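Local coordinates for decapping protein involved in mRNA degradation-Dcp1p (Saccharomyces cerevisiae, PDB 1Q67) that acts with Dcp2 in the mRNA decapping complex, which removes the 7-methylguanine cap and so commits yeast transcripts to 5' to 3' decay, at residues W49-D54 with H198-I203; K135-Y140 with N160-K165; G141-N146 with N152-I157; M182-K187 with Y220-E225. All blocks are in the same frame, centred on the assembly; numbering follows the deposited sequence.

Contact 1: W49-D54 with H198-I203; sequences WDFKKD and HEVYGI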
loop_
_atom_site.group_PDB
_atom_site.type_symbol
_atom_site.label_atom_id
_atom_site.label_comp_id
_atom_site.label_asym_id
_atom_site.label_seq_id
_atom_site.Cartn_x
_atom_site.Cartn_y
_atom_site.Cartn_z
ATOM N N TRP B 49 2.771 -11.746 7.905
ATOM C CA TRP B 49 1.924 -12.727 8.565
ATOM C C TRP B 49 2.192 -12.805 10.062
ATOM O O TRP B 49 3.338 -12.923 10.496
ATOM C CB TRP B 49 2.128 -14.110 7.932
ATOM C CG TRP B 49 1.285 -15.179 8.557
ATOM C CD1 TRP B 49 1.677 -16.095 9.491
ATOM C CD2 TRP B 49 -0.108 -15.411 8.325
ATOM N NE1 TRP B 49 0.610 -16.888 9.857
ATOM C CE2 TRP B 49 -0.498 -16.488 9.158
ATOM C CE3 TRP B 49 -1.068 -14.809 7.497
ATOM C CZ2 TRP B 49 -1.806 -16.976 9.185
ATOM C CZ3 TRP B 49 -2.372 -15.295 7.524
ATOM C CH2 TRP B 49 -2.727 -16.369 8.366
ATOM N N ASP B 50 1.124 -12.722 10.846
ATOM C CA ASP B 50 1.217 -12.807 12.300
ATOM C C ASP B 50 0.803 -14.212 12.734
ATOM O O ASP B 50 -0.371 -14.577 12.652
ATOM C CB ASP B 50 0.303 -11.762 12.947
ATOM C CG ASP B 50 0.177 -11.945 14.451
ATOM O OD1 ASP B 50 1.172 -12.334 15.102
ATOM O OD2 ASP B 50 -0.920 -11.684 14.984
ATOM N N PHE B 51 1.775 -15.006 13.175
ATOM C CA PHE B 51 1.496 -16.376 13.595
ATOM C C PHE B 51 0.620 -16.481 14.835
ATOM O O PHE B 51 -0.186 -17.403 14.951
ATOM C CB PHE B 51 2.798 -17.141 13.822
ATOM C CG PHE B 51 3.530 -17.473 12.555
ATOM C CD1 PHE B 51 4.514 -16.622 12.058
ATOM C CD2 PHE B 51 3.206 -18.618 11.834
ATOM C CE1 PHE B 51 5.164 -16.908 10.868
ATOM C CE2 PHE B 51 3.851 -18.916 10.638
ATOM C CZ PHE B 51 4.830 -18.059 10.153
ATOM N N LYS B 52 0.772 -15.540 15.759
ATOM C CA LYS B 52 -0.023 -15.553 16.979
ATOM C C LYS B 52 -1.514 -15.441 16.677
ATOM O O LYS B 52 -2.304 -16.276 17.117
ATOM C CB LYS B 52 0.405 -14.409 17.898
ATOM C CG LYS B 52 1.856 -14.492 18.351
ATOM C CD LYS B 52 2.217 -13.338 19.277
ATOM C CE LYS B 52 3.634 -13.485 19.814
ATOM N NZ LYS B 52 4.004 -12.345 20.706
ATOM N N LYS B 53 -1.894 -14.423 15.911
ATOM C CA LYS B 53 -3.300 -14.204 15.574
ATOM C C LYS B 53 -3.735 -14.789 14.229
ATOM O O LYS B 53 -4.895 -14.658 13.837
ATOM C CB LYS B 53 -3.605 -12.704 15.597
ATOM C CG LYS B 53 -4.515 -12.250 16.737
ATOM C CD LYS B 53 -5.892 -12.898 16.627
ATOM C CE LYS B 53 -6.902 -12.220 17.538
ATOM N NZ LYS B 53 -7.098 -10.788 17.155
ATOM N N ASP B 54 -2.814 -15.437 13.527
ATOM C CA ASP B 54 -3.127 -16.018 12.223
ATOM C C ASP B 54 -3.855 -15.055 11.295
ATOM O O ASP B 54 -4.997 -15.297 10.895
ATOM C CB ASP B 54 -3.960 -17.288 12.385
ATOM C CG ASP B 54 -3.106 -18.505 12.639
ATOM O OD1 ASP B 54 -2.421 -18.535 13.685
ATOM O OD2 ASP B 54 -3.111 -19.422 11.785
ATOM N N HIS B 198 12.542 -17.455 8.671
ATOM C CA HIS B 198 11.226 -18.082 8.684
ATOM C C HIS B 198 10.074 -17.077 8.829
ATOM O O HIS B 198 8.936 -17.466 9.096
ATOM C CB HIS B 198 11.144 -19.131 9.802
ATOM C CG HIS B 198 10.176 -20.243 9.521
ATOM N ND1 HIS B 198 8.836 -20.023 9.277
ATOM C CD2 HIS B 198 10.359 -21.582 9.438
ATOM C CE1 HIS B 198 8.236 -21.181 9.052
ATOM N NE2 HIS B 198 9.138 -22.142 9.144
ATOM N N GLU B 199 10.359 -15.788 8.668
ATOM C CA GLU B 199 9.292 -14.789 8.753
ATOM C C GLU B 199 8.583 -14.801 7.407
ATOM O O GLU B 199 9.221 -14.948 6.366
ATOM C CB GLU B 199 9.860 -13.400 9.039
ATOM C CG GLU B 199 10.651 -13.342 10.320
ATOM C CD GLU B 199 11.224 -11.972 10.585
ATOM O OE1 GLU B 199 10.499 -11.126 11.150
ATOM O OE2 GLU B 199 12.401 -11.741 10.219
ATOM N N VAL B 200 7.265 -14.656 7.433
ATOM C CA VAL B 200 6.471 -14.688 6.215
ATOM C C VAL B 200 5.867 -13.337 5.811
ATOM O O VAL B 200 5.151 -12.701 6.583
ATOM C CB VAL B 200 5.335 -15.727 6.353
ATOM C CG1 VAL B 200 4.496 -15.753 5.096
ATOM C CG2 VAL B 200 5.929 -17.111 6.632
ATOM N N TYR B 201 6.168 -12.909 4.591
ATOM C CA TYR B 201 5.643 -11.652 4.066
ATOM C C TYR B 201 4.737 -11.949 2.889
ATOM O O TYR B 201 4.908 -12.958 2.198
ATOM C CB TYR B 201 6.767 -10.719 3.588
ATOM C CG TYR B 201 7.651 -10.202 4.691
ATOM C CD1 TYR B 201 8.740 -10.949 5.148
ATOM C CD2 TYR B 201 7.389 -8.974 5.302
ATOM C CE1 TYR B 201 9.547 -10.487 6.187
ATOM C CE2 TYR B 201 8.187 -8.508 6.340
ATOM C CZ TYR B 201 9.263 -9.272 6.776
ATOM O OH TYR B 201 10.049 -8.818 7.809
ATOM N N GLY B 202 3.760 -11.070 2.685
ATOM C CA GLY B 202 2.840 -11.203 1.573
ATOM C C GLY B 202 2.936 -9.928 0.748
ATOM O O GLY B 202 2.929 -8.825 1.290
ATOM N N ILE B 203 3.046 -10.064 -0.565
ATOM C CA ILE B 203 3.140 -8.890 -1.407
ATOM C C ILE B 203 2.005 -8.877 -2.419
ATOM O O ILE B 203 1.905 -9.779 -3.248
ATOM C CB ILE B 203 4.488 -8.840 -2.170
ATOM C CG1 ILE B 203 5.661 -8.900 -1.186
ATOM C CG2 ILE B 203 4.578 -7.548 -2.976
ATOM C CD1 ILE B 203 7.020 -8.995 -1.865
HETATM O O HOH W 1 5.980 -13.538 9.757
#
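Val200 meets two aromatic residues, Trp49 at the end of strand 43-50 through its CB, and Phe51 just past it through CZ, at the tip of its side chain. The two branches of the valine divide the work. CG1 stands anti to the backbone N (chi1 179°) and lies against Trp49 CB, whereas CG2 reaches Phe51, with 3.8 Å between Val200 CG2 and Phe51 CZ. The valine and the phenylalanine side chains cross at about a right angle. From Trp49 CB, 3.9 Å from Val200 CB, the rest of the side chain leads away. The indole instead turns its CD1 edge to one face of the Phe51 ring, Trp49 CD1 standing 3.5 Å above the plane and over its centre, so the tryptophan backs the ring that touches the valine.

One direct backbone bond joins the segments, an almost straight one from Trp49 N to Val200 O at 2.9 Å. Water 1 completes the pairing, donating to Trp49 O at 2.8 Å and accepting from Val200 N at 2.9 Å, where the strands have begun to spread. Beyond Trp49 the chain turns, and Asp50 receives weak bonds from the backbone N of Lys52 and of Lys53.

The contact lies at the surface end of the five-stranded antiparallel sheet, where strand 200-205 runs between strands 43-50 and 190-194. Val200 also touches Trp56 of strand 55-59 and Ile192 of strand 190-194.

Contact 2: K135-Y140 with N160-K165; sequences KDIYNY and NSVVNK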
loop_
_atom_site.group_PDB
_atom_site.type_symbol
_atom_site.label_atom_id
_atom_site.label_comp_id
_atom_site.label_asym_id
_atom_site.label_seq_id
_atom_site.Cartn_x
_atom_site.Cartn_y
_atom_site.Cartn_z
ATOM N N LYS B 135 32.691 -11.206 3.551
ATOM C CA LYS B 135 31.979 -12.071 2.616
ATOM C C LYS B 135 30.470 -11.867 2.761
ATOM O O LYS B 135 29.864 -12.280 3.754
ATOM C CB LYS B 135 32.322 -13.535 2.887
ATOM C CG LYS B 135 31.938 -14.489 1.765
ATOM C CD LYS B 135 32.889 -14.368 0.584
ATOM C CE LYS B 135 32.690 -15.518 -0.397
ATOM N NZ LYS B 135 33.752 -15.555 -1.445
ATOM N N ASP B 136 29.870 -11.227 1.764
ATOM C CA ASP B 136 28.437 -10.957 1.771
ATOM C C ASP B 136 27.720 -12.096 1.046
ATOM O O ASP B 136 28.065 -12.436 -0.085
ATOM C CB ASP B 136 28.187 -9.608 1.085
ATOM C CG ASP B 136 26.740 -9.158 1.168
ATOM O OD1 ASP B 136 26.022 -9.564 2.106
ATOM O OD2 ASP B 136 26.332 -8.367 0.294
ATOM N N ILE B 137 26.734 -12.694 1.706
ATOM C CA ILE B 137 25.990 -13.809 1.124
ATOM C C ILE B 137 24.724 -13.421 0.361
ATOM O O ILE B 137 24.077 -14.279 -0.241
ATOM C CB ILE B 137 25.579 -14.828 2.201
ATOM C CG1 ILE B 137 24.682 -14.153 3.235
ATOM C CG2 ILE B 137 26.820 -15.417 2.861
ATOM C CD1 ILE B 137 24.085 -15.109 4.240
ATOM N N TYR B 138 24.360 -12.143 0.385
ATOM C CA TYR B 138 23.161 -11.713 -0.322
ATOM C C TYR B 138 23.441 -11.356 -1.772
ATOM O O TYR B 138 23.695 -10.198 -2.106
ATOM C CB TYR B 138 22.512 -10.537 0.400
ATOM C CG TYR B 138 22.156 -10.855 1.832
ATOM C CD1 TYR B 138 23.098 -10.723 2.852
ATOM C CD2 TYR B 138 20.887 -11.319 2.167
ATOM C CE1 TYR B 138 22.780 -11.046 4.178
ATOM C CE2 TYR B 138 20.559 -11.643 3.481
ATOM C CZ TYR B 138 21.508 -11.505 4.481
ATOM O OH TYR B 138 21.181 -11.822 5.785
ATOM N N ASN B 139 23.388 -12.372 -2.627
ATOM C CA ASN B 139 23.623 -12.221 -4.061
ATOM C C ASN B 139 22.556 -11.367 -4.745
ATOM O O ASN B 139 22.822 -10.720 -5.756
ATOM C CB ASN B 139 23.644 -13.602 -4.729
ATOM C CG ASN B 139 24.838 -14.440 -4.304
ATOM O OD1 ASN B 139 25.966 -14.207 -4.742
ATOM N ND2 ASN B 139 24.598 -15.412 -3.442
ATOM N N TYR B 140 21.345 -11.385 -4.200
ATOM C CA TYR B 140 20.244 -10.635 -4.786
ATOM C C TYR B 140 19.502 -9.872 -3.713
ATOM O O TYR B 140 19.612 -10.176 -2.524
ATOM C CB TYR B 140 19.273 -11.578 -5.500
ATOM C CG TYR B 140 19.968 -12.674 -6.267
ATOM C CD1 TYR B 140 19.913 -14.005 -5.831
ATOM C CD2 TYR B 140 20.707 -12.385 -7.408
ATOM C CE1 TYR B 140 20.583 -15.016 -6.518
ATOM C CE2 TYR B 140 21.380 -13.383 -8.101
ATOM C CZ TYR B 140 21.317 -14.694 -7.654
ATOM O OH TYR B 140 21.987 -15.673 -8.351
ATOM N N ASN B 160 19.527 -21.193 -2.020
ATOM C CA ASN B 160 19.465 -22.343 -1.128
ATOM C C ASN B 160 20.824 -23.041 -1.005
ATOM O O ASN B 160 21.211 -23.467 0.081
ATOM C CB ASN B 160 18.439 -23.367 -1.627
ATOM C CG ASN B 160 17.032 -22.817 -1.657
ATOM O OD1 ASN B 160 16.705 -21.875 -0.934
ATOM N ND2 ASN B 160 16.181 -23.417 -2.488
ATOM N N SER B 161 21.542 -23.165 -2.116
ATOM C CA SER B 161 22.839 -23.838 -2.090
ATOM C C SER B 161 23.802 -23.141 -1.140
ATOM O O SER B 161 24.622 -23.789 -0.492
ATOM C CB SER B 161 23.448 -23.906 -3.492
ATOM O OG SER B 161 23.850 -22.627 -3.953
ATOM N N VAL B 162 23.697 -21.818 -1.040
ATOM C CA VAL B 162 24.570 -21.072 -0.143
ATOM C C VAL B 162 24.145 -21.298 1.304
ATOM O O VAL B 162 24.987 -21.463 2.181
ATOM C CB VAL B 162 24.564 -19.564 -0.493
ATOM C CG1 VAL B 162 25.346 -18.760 0.552
ATOM C CG2 VAL B 162 25.191 -19.371 -1.873
ATOM N N VAL B 163 22.839 -21.330 1.555
ATOM C CA VAL B 163 22.349 -21.564 2.907
ATOM C C VAL B 163 22.697 -22.986 3.369
ATOM O O VAL B 163 23.099 -23.191 4.519
ATOM C CB VAL B 163 20.815 -21.364 3.000
ATOM C CG1 VAL B 163 20.309 -21.780 4.379
ATOM C CG2 VAL B 163 20.466 -19.904 2.750
ATOM N N ASN B 164 22.545 -23.963 2.478
ATOM C CA ASN B 164 22.851 -25.350 2.819
ATOM C C ASN B 164 24.339 -25.545 3.097
ATOM O O ASN B 164 24.708 -26.217 4.060
ATOM C CB ASN B 164 22.396 -26.298 1.702
ATOM C CG ASN B 164 20.885 -26.347 1.563
ATOM O OD1 ASN B 164 20.153 -26.236 2.554
ATOM N ND2 ASN B 164 20.407 -26.532 0.335
ATOM N N LYS B 165 25.191 -24.960 2.263
ATOM C CA LYS B 165 26.627 -25.070 2.464
ATOM C C LYS B 165 26.976 -24.468 3.823
ATOM O O LYS B 165 27.720 -25.060 4.616
ATOM C CB LYS B 165 27.387 -24.319 1.367
ATOM C CG LYS B 165 28.907 -24.406 1.513
ATOM C CD LYS B 165 29.623 -23.367 0.666
ATOM C CE LYS B 165 29.578 -23.698 -0.821
ATOM N NZ LYS B 165 30.502 -24.811 -1.172
#
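Val162 projects from helix 160-169 toward the chain leading into strand 140-146 and meets it with both methyl groups. CG1 faces Ile137, with 4.3 Å from Val162 CG1 to Ile137 CB; CG2 faces the amide end of Asn139, at 4.3 Å from Val162 CG2 to Asn139 ND2. Both are loose van der Waals contacts, and no hydrogen bond joins the two segments.

The next shell sets the shape of the loop. Tyr138, between the two residues that touch the valine, is the centre of an inverse gamma turn, marked by a weak bond from Asn139 N to Ile137 O at 3.1 Å. This turn leaves Ile137 and Asn139 directed at the helix while Tyr138 points away from it. Asn139 is flanked by the next residue too, its CB sitting over one face of the Tyr140 ring, 3.7 Å above the plane. Farther out, Arg70 holds the loop through a salt bridge with Asp136 and a hydrogen bond to Tyr138 O.

The contact thus joins the approach to strand 140-146 to the first turns of helix 160-169, which follows strand 152-157. Helix 208-223 adjoins both sides, Leu221 touching Tyr140 and Leu222 touching Asn160.

Contact 3: G141-N146 with N152-I157; sequences GLIILN and NFSMGI
Four backbone hydrogen bonds tie Leu142 to Met155 and Ile144 to Phe153, forming the core of a beta hairpin at the edge of the four-stranded antiparallel sheet of this PH-clan fold. Leu142 N gives a bond to Met155 O at 2.8 Å, nearly along the C=O axis, and the return bond from Met155 N to Leu142 O measures 2.9 Å. Ile144 and Phe153 repeat the exchange, with each donor in the plane of the carbonyl it meets. Between the two lies the non-hydrogen-bonded pair Ile143 and Ser154, where Ile143 CA comes within 3.2 Å of Phe153 O in a CA-H...O contact; Gly141 with Gly156 and Leu145 with Asn152 follow at the ends.

Outward from the backbone, the face carrying Leu142, Ile144, Phe153 and Met155 turns to the protein interior. Leu142 CD2 reaches the edge of the Phe153 ring, near its plane, 4.3 Å from CD2 of that ring, and also lies against Met155 CB. Leu142 CB meets Ile157 CD1 at 4.2 Å. Phe153 and Ile144 touch through their CB atoms, and both also pack on Leu46 of the second sheet, while Leu142 and Met155 reach Ile193 there. The hairpin therefore supplies one layer of the beta sandwich core.

On the other face Ile143 packs against Ala66 and Tyr68 of strand 64-70. Its CG1, anti to the backbone N (chi1 -171°), passes 3.9 Å from Ser154 OG, and that hydroxyl shares water 2 with Leu142 O, each oxygen 2.9 Å from the water.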
loop_
_atom_site.group_PDB
_atom_site.type_symbol
_atom_site.label_atom_id
_atom_site.label_comp_id
_atom_site.label_asym_id
_atom_site.label_seq_id
_atom_site.Cartn_x
_atom_site.Cartn_y
_atom_site.Cartn_z
ATOM N N GLY B 141 18.760 -8.861 -4.141
ATOM C CA GLY B 141 18.012 -8.067 -3.196
ATOM C C GLY B 141 16.643 -7.724 -3.727
ATOM O O GLY B 141 16.399 -7.710 -4.933
ATOM N N LEU B 142 15.734 -7.469 -2.802
ATOM C CA LEU B 142 14.381 -7.075 -3.150
ATOM C C LEU B 142 14.160 -5.759 -2.409
ATOM O O LEU B 142 14.592 -5.594 -1.262
ATOM C CB LEU B 142 13.376 -8.139 -2.695
ATOM C CG LEU B 142 11.882 -7.811 -2.793
ATOM C CD1 LEU B 142 11.070 -9.101 -2.909
ATOM C CD2 LEU B 142 11.455 -7.018 -1.558
ATOM N N ILE B 143 13.513 -4.813 -3.074
ATOM C CA ILE B 143 13.249 -3.535 -2.444
ATOM C C ILE B 143 11.915 -2.955 -2.894
ATOM O O ILE B 143 11.493 -3.138 -4.028
ATOM C CB ILE B 143 14.399 -2.536 -2.749
ATOM C CG1 ILE B 143 14.240 -1.275 -1.906
ATOM C CG2 ILE B 143 14.441 -2.212 -4.243
ATOM C CD1 ILE B 143 15.403 -0.305 -2.054
ATOM N N ILE B 144 11.232 -2.300 -1.966
ATOM C CA ILE B 144 9.979 -1.638 -2.264
ATOM C C ILE B 144 10.216 -0.172 -1.903
ATOM O O ILE B 144 10.585 0.149 -0.766
ATOM C CB ILE B 144 8.816 -2.189 -1.438
ATOM C CG1 ILE B 144 8.516 -3.634 -1.861
ATOM C CG2 ILE B 144 7.580 -1.324 -1.663
ATOM C CD1 ILE B 144 7.479 -4.311 -1.002
ATOM N N LEU B 145 10.026 0.707 -2.881
ATOM C CA LEU B 145 10.242 2.135 -2.673
ATOM C C LEU B 145 8.902 2.845 -2.594
ATOM O O LEU B 145 8.201 2.940 -3.598
ATOM C CB LEU B 145 11.053 2.709 -3.838
ATOM C CG LEU B 145 12.405 2.052 -4.151
ATOM C CD1 LEU B 145 12.707 2.145 -5.631
ATOM C CD2 LEU B 145 13.494 2.714 -3.344
ATOM N N ASN B 146 8.534 3.334 -1.412
ATOM C CA ASN B 146 7.258 4.043 -1.272
ATOM C C ASN B 146 7.180 5.234 -2.215
ATOM O O ASN B 146 8.148 5.976 -2.366
ATOM C CB ASN B 146 7.046 4.515 0.169
ATOM C CG ASN B 146 6.637 3.384 1.087
ATOM O OD1 ASN B 146 6.486 2.243 0.643
ATOM N ND2 ASN B 146 6.451 3.687 2.369
ATOM N N ASN B 152 11.454 2.948 2.547
ATOM C CA ASN B 152 11.869 1.795 1.748
ATOM C C ASN B 152 11.857 0.527 2.604
ATOM O O ASN B 152 12.107 0.578 3.807
ATOM C CB ASN B 152 13.299 1.948 1.209
ATOM C CG ASN B 152 13.496 3.192 0.363
ATOM O OD1 ASN B 152 12.666 3.535 -0.475
ATOM N ND2 ASN B 152 14.624 3.859 0.566
ATOM N N PHE B 153 11.561 -0.602 1.965
ATOM C CA PHE B 153 11.583 -1.904 2.616
ATOM C C PHE B 153 12.621 -2.713 1.845
ATOM O O PHE B 153 12.559 -2.790 0.615
ATOM C CB PHE B 153 10.233 -2.625 2.522
ATOM C CG PHE B 153 10.272 -4.037 3.061
ATOM C CD1 PHE B 153 10.197 -4.276 4.429
ATOM C CD2 PHE B 153 10.464 -5.120 2.202
ATOM C CE1 PHE B 153 10.316 -5.573 4.943
ATOM C CE2 PHE B 153 10.587 -6.426 2.702
ATOM C CZ PHE B 153 10.515 -6.655 4.073
ATOM N N SER B 154 13.573 -3.305 2.560
ATOM C CA SER B 154 14.622 -4.108 1.927
ATOM C C SER B 154 14.657 -5.537 2.438
ATOM O O SER B 154 14.456 -5.781 3.624
ATOM C CB SER B 154 16.004 -3.496 2.169
ATOM O OG SER B 154 16.268 -2.470 1.241
ATOM N N MET B 155 14.927 -6.470 1.530
ATOM C CA MET B 155 15.033 -7.888 1.870
ATOM C C MET B 155 16.124 -8.523 1.010
ATOM O O MET B 155 16.136 -8.361 -0.213
ATOM C CB MET B 155 13.711 -8.622 1.622
ATOM C CG MET B 155 13.758 -10.078 2.067
ATOM S SD MET B 155 12.313 -11.076 1.612
ATOM C CE MET B 155 11.103 -10.454 2.782
ATOM N N GLY B 156 17.042 -9.241 1.650
ATOM C CA GLY B 156 18.110 -9.891 0.906
ATOM C C GLY B 156 17.686 -11.265 0.422
ATOM O O GLY B 156 16.884 -11.931 1.073
ATOM N N ILE B 157 18.191 -11.693 -0.727
ATOM C CA ILE B 157 17.839 -13.015 -1.244
ATOM C C ILE B 157 19.092 -13.887 -1.371
ATOM O O ILE B 157 20.023 -13.548 -2.104
ATOM C CB ILE B 157 17.154 -12.912 -2.605
ATOM C CG1 ILE B 157 15.903 -12.032 -2.496
ATOM C CG2 ILE B 157 16.761 -14.295 -3.093
ATOM C CD1 ILE B 157 15.205 -11.793 -3.841
HETATM O O HOH W 2 17.130 -4.403 -0.747
#

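Contact 4: M182-K187 with Y220-E225; sequences MGVEVK and YLLENE
Where Leu222 packs on Met182, the helix that carries it ends in a carbonyl gripped twice: Tyr220 O takes Asn224 ND2 at 2.9 Å, in the carbonyl plane and on a lone pair, and Asn224 N weakly at 3.3 Å. The same ND2 of Asn224 sits over the centre of the Tyr220 ring, 3.2 Å above its plane.

Leu222 CD1 comes to 3.8 Å from Met182 O and 4.3 Å from Val184 CG1, and Leu222 CD2 lies 3.9 Å from Met182 CB. Leu222 CG is anti to its own carbonyl carbon (chi1 -68°), and the extended chain beyond it carries this fork to Met182 and Val184. Met182 offers only the root of its side chain; the rest leads away from the leucine, bent at its last torsion, and packs on Met155. Farther along the strand, Lys187 NZ and Glu185 OE1 form a salt bridge of 3.0 Å.

Leucine methyls against valine, methionine and backbone imply an association of helix and sheet edge that rests on hydrophobic burial. No polar bond runs between the two segments; Gly183 and Glu185 pair instead with strand 190-194, and Leu222 with Asn160 of helix 160-169.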
loop_
_atom_site.group_PDB
_atom_site.type_symbol
_atom_site.label_atom_id
_atom_site.label_comp_id
_atom_site.label_asym_id
_atom_site.label_seq_id
_atom_site.Cartn_x
_atom_site.Cartn_y
_atom_site.Cartn_z
ATOM N N MET B 182 15.037 -19.843 2.140
ATOM C CA MET B 182 13.899 -18.978 1.907
ATOM C C MET B 182 12.918 -19.724 1.018
ATOM O O MET B 182 13.239 -20.794 0.492
ATOM C CB MET B 182 14.356 -17.688 1.225
ATOM C CG MET B 182 15.364 -16.889 2.040
ATOM S SD MET B 182 15.926 -15.366 1.219
ATOM C CE MET B 182 14.412 -14.382 1.335
ATOM N N GLY B 183 11.726 -19.159 0.852
ATOM C CA GLY B 183 10.721 -19.788 0.019
ATOM C C GLY B 183 9.777 -18.791 -0.626
ATOM O O GLY B 183 9.641 -17.663 -0.156
ATOM N N VAL B 184 9.130 -19.206 -1.710
ATOM C CA VAL B 184 8.182 -18.352 -2.408
ATOM C C VAL B 184 7.035 -19.157 -2.986
ATOM O O VAL B 184 7.215 -20.290 -3.420
ATOM C CB VAL B 184 8.835 -17.562 -3.573
ATOM C CG1 VAL B 184 9.823 -16.566 -3.018
ATOM C CG2 VAL B 184 9.529 -18.519 -4.557
ATOM N N GLU B 185 5.855 -18.549 -2.990
ATOM C CA GLU B 185 4.664 -19.178 -3.528
ATOM C C GLU B 185 3.667 -18.093 -3.887
ATOM O O GLU B 185 3.777 -16.950 -3.445
ATOM C CB GLU B 185 4.026 -20.107 -2.492
ATOM C CG GLU B 185 3.365 -19.374 -1.341
ATOM C CD GLU B 185 2.741 -20.308 -0.320
ATOM O OE1 GLU B 185 1.900 -21.150 -0.712
ATOM O OE2 GLU B 185 3.088 -20.198 0.878
ATOM N N VAL B 186 2.696 -18.460 -4.706
ATOM C CA VAL B 186 1.657 -17.542 -5.094
ATOM C C VAL B 186 0.369 -18.125 -4.546
ATOM O O VAL B 186 0.011 -19.259 -4.851
ATOM C CB VAL B 186 1.546 -17.416 -6.619
ATOM C CG1 VAL B 186 0.336 -16.564 -6.977
ATOM C CG2 VAL B 186 2.808 -16.789 -7.176
ATOM N N LYS B 187 -0.313 -17.352 -3.712
ATOM C CA LYS B 187 -1.569 -17.796 -3.132
ATOM C C LYS B 187 -2.620 -16.758 -3.481
ATOM O O LYS B 187 -2.673 -15.671 -2.898
ATOM C CB LYS B 187 -1.427 -17.947 -1.619
ATOM C CG LYS B 187 -2.477 -18.848 -0.993
ATOM C CD LYS B 187 -1.985 -19.400 0.339
ATOM C CE LYS B 187 -0.725 -20.241 0.153
ATOM N NZ LYS B 187 -0.158 -20.712 1.455
ATOM N N TYR B 220 13.688 -19.150 -9.259
ATOM C CA TYR B 220 14.902 -19.416 -10.021
ATOM C C TYR B 220 16.162 -18.981 -9.275
ATOM O O TYR B 220 17.185 -19.660 -9.319
ATOM C CB TYR B 220 14.853 -18.691 -11.373
ATOM C CG TYR B 220 16.045 -18.988 -12.260
ATOM C CD1 TYR B 220 16.035 -20.077 -13.139
ATOM C CD2 TYR B 220 17.208 -18.226 -12.169
ATOM C CE1 TYR B 220 17.155 -20.397 -13.895
ATOM C CE2 TYR B 220 18.334 -18.538 -12.921
ATOM C CZ TYR B 220 18.300 -19.626 -13.778
ATOM O OH TYR B 220 19.422 -19.950 -14.498
ATOM N N LEU B 221 16.105 -17.832 -8.611
ATOM C CA LEU B 221 17.270 -17.336 -7.890
ATOM C C LEU B 221 17.547 -18.187 -6.659
ATOM O O LEU B 221 18.702 -18.357 -6.256
ATOM C CB LEU B 221 17.065 -15.874 -7.478
ATOM C CG LEU B 221 16.894 -14.824 -8.580
ATOM C CD1 LEU B 221 16.571 -13.487 -7.913
ATOM C CD2 LEU B 221 18.170 -14.701 -9.426
ATOM N N LEU B 222 16.491 -18.728 -6.065
ATOM C CA LEU B 222 16.661 -19.564 -4.879
ATOM C C LEU B 222 17.181 -20.972 -5.198
ATOM O O LEU B 222 18.028 -21.499 -4.484
ATOM C CB LEU B 222 15.340 -19.691 -4.119
ATOM C CG LEU B 222 14.760 -18.453 -3.428
ATOM C CD1 LEU B 222 13.465 -18.847 -2.727
ATOM C CD2 LEU B 222 15.763 -17.885 -2.420
ATOM N N GLU B 223 16.664 -21.554 -6.276
ATOM C CA GLU B 223 16.994 -22.910 -6.724
ATOM C C GLU B 223 18.299 -23.092 -7.486
ATOM O O GLU B 223 18.712 -24.220 -7.733
ATOM C CB GLU B 223 15.872 -23.440 -7.622
ATOM C CG GLU B 223 15.036 -24.552 -7.044
ATOM C CD GLU B 223 14.138 -24.087 -5.934
ATOM O OE1 GLU B 223 14.667 -23.487 -4.973
ATOM O OE2 GLU B 223 12.911 -24.330 -6.017
ATOM N N ASN B 224 18.942 -22.008 -7.892
ATOM C CA ASN B 224 20.179 -22.162 -8.640
ATOM C C ASN B 224 21.399 -21.636 -7.919
ATOM O O ASN B 224 21.295 -20.993 -6.872
ATOM C CB ASN B 224 20.050 -21.496 -10.007
ATOM C CG ASN B 224 19.137 -22.265 -10.933
ATOM O OD1 ASN B 224 19.541 -23.269 -11.520
ATOM N ND2 ASN B 224 17.890 -21.822 -11.048
ATOM N N GLU B 225 22.557 -21.935 -8.495
ATOM C CA GLU B 225 23.847 -21.526 -7.964
ATOM C C GLU B 225 23.978 -20.005 -8.037
ATOM O O GLU B 225 23.424 -19.369 -8.933
ATOM C CB GLU B 225 24.951 -22.178 -8.797
ATOM C CG GLU B 225 26.285 -22.329 -8.104
ATOM C CD GLU B 225 26.238 -23.328 -6.962
ATOM O OE1 GLU B 225 25.580 -24.385 -7.120
ATOM O OE2 GLU B 225 26.871 -23.062 -5.913
#

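How the contacts relate
Contact 3 is the hub, touching each of the other three. It meets contact 1 across the sandwich, where Tyr201 CE2 is 3.7 Å from Phe153 CZ, although their centres lie about 17 Å apart. Contact 2 continues the same hairpin: Tyr140 O and Ile157 N, 2.7 Å apart, probably form its next hydrogen bond. Contact 4 packs on the end of the hairpin, with Ile157 CG2 3.8 Å from Leu222 CD2. Contacts 2 and 4 are neighbours, their centres about 13 Å apart. Contact 1 stands apart from both, its nearest atoms about 10 Å from contact 2 and about 6 Å from contact 4, although contacts 1 and 4 share one sheet.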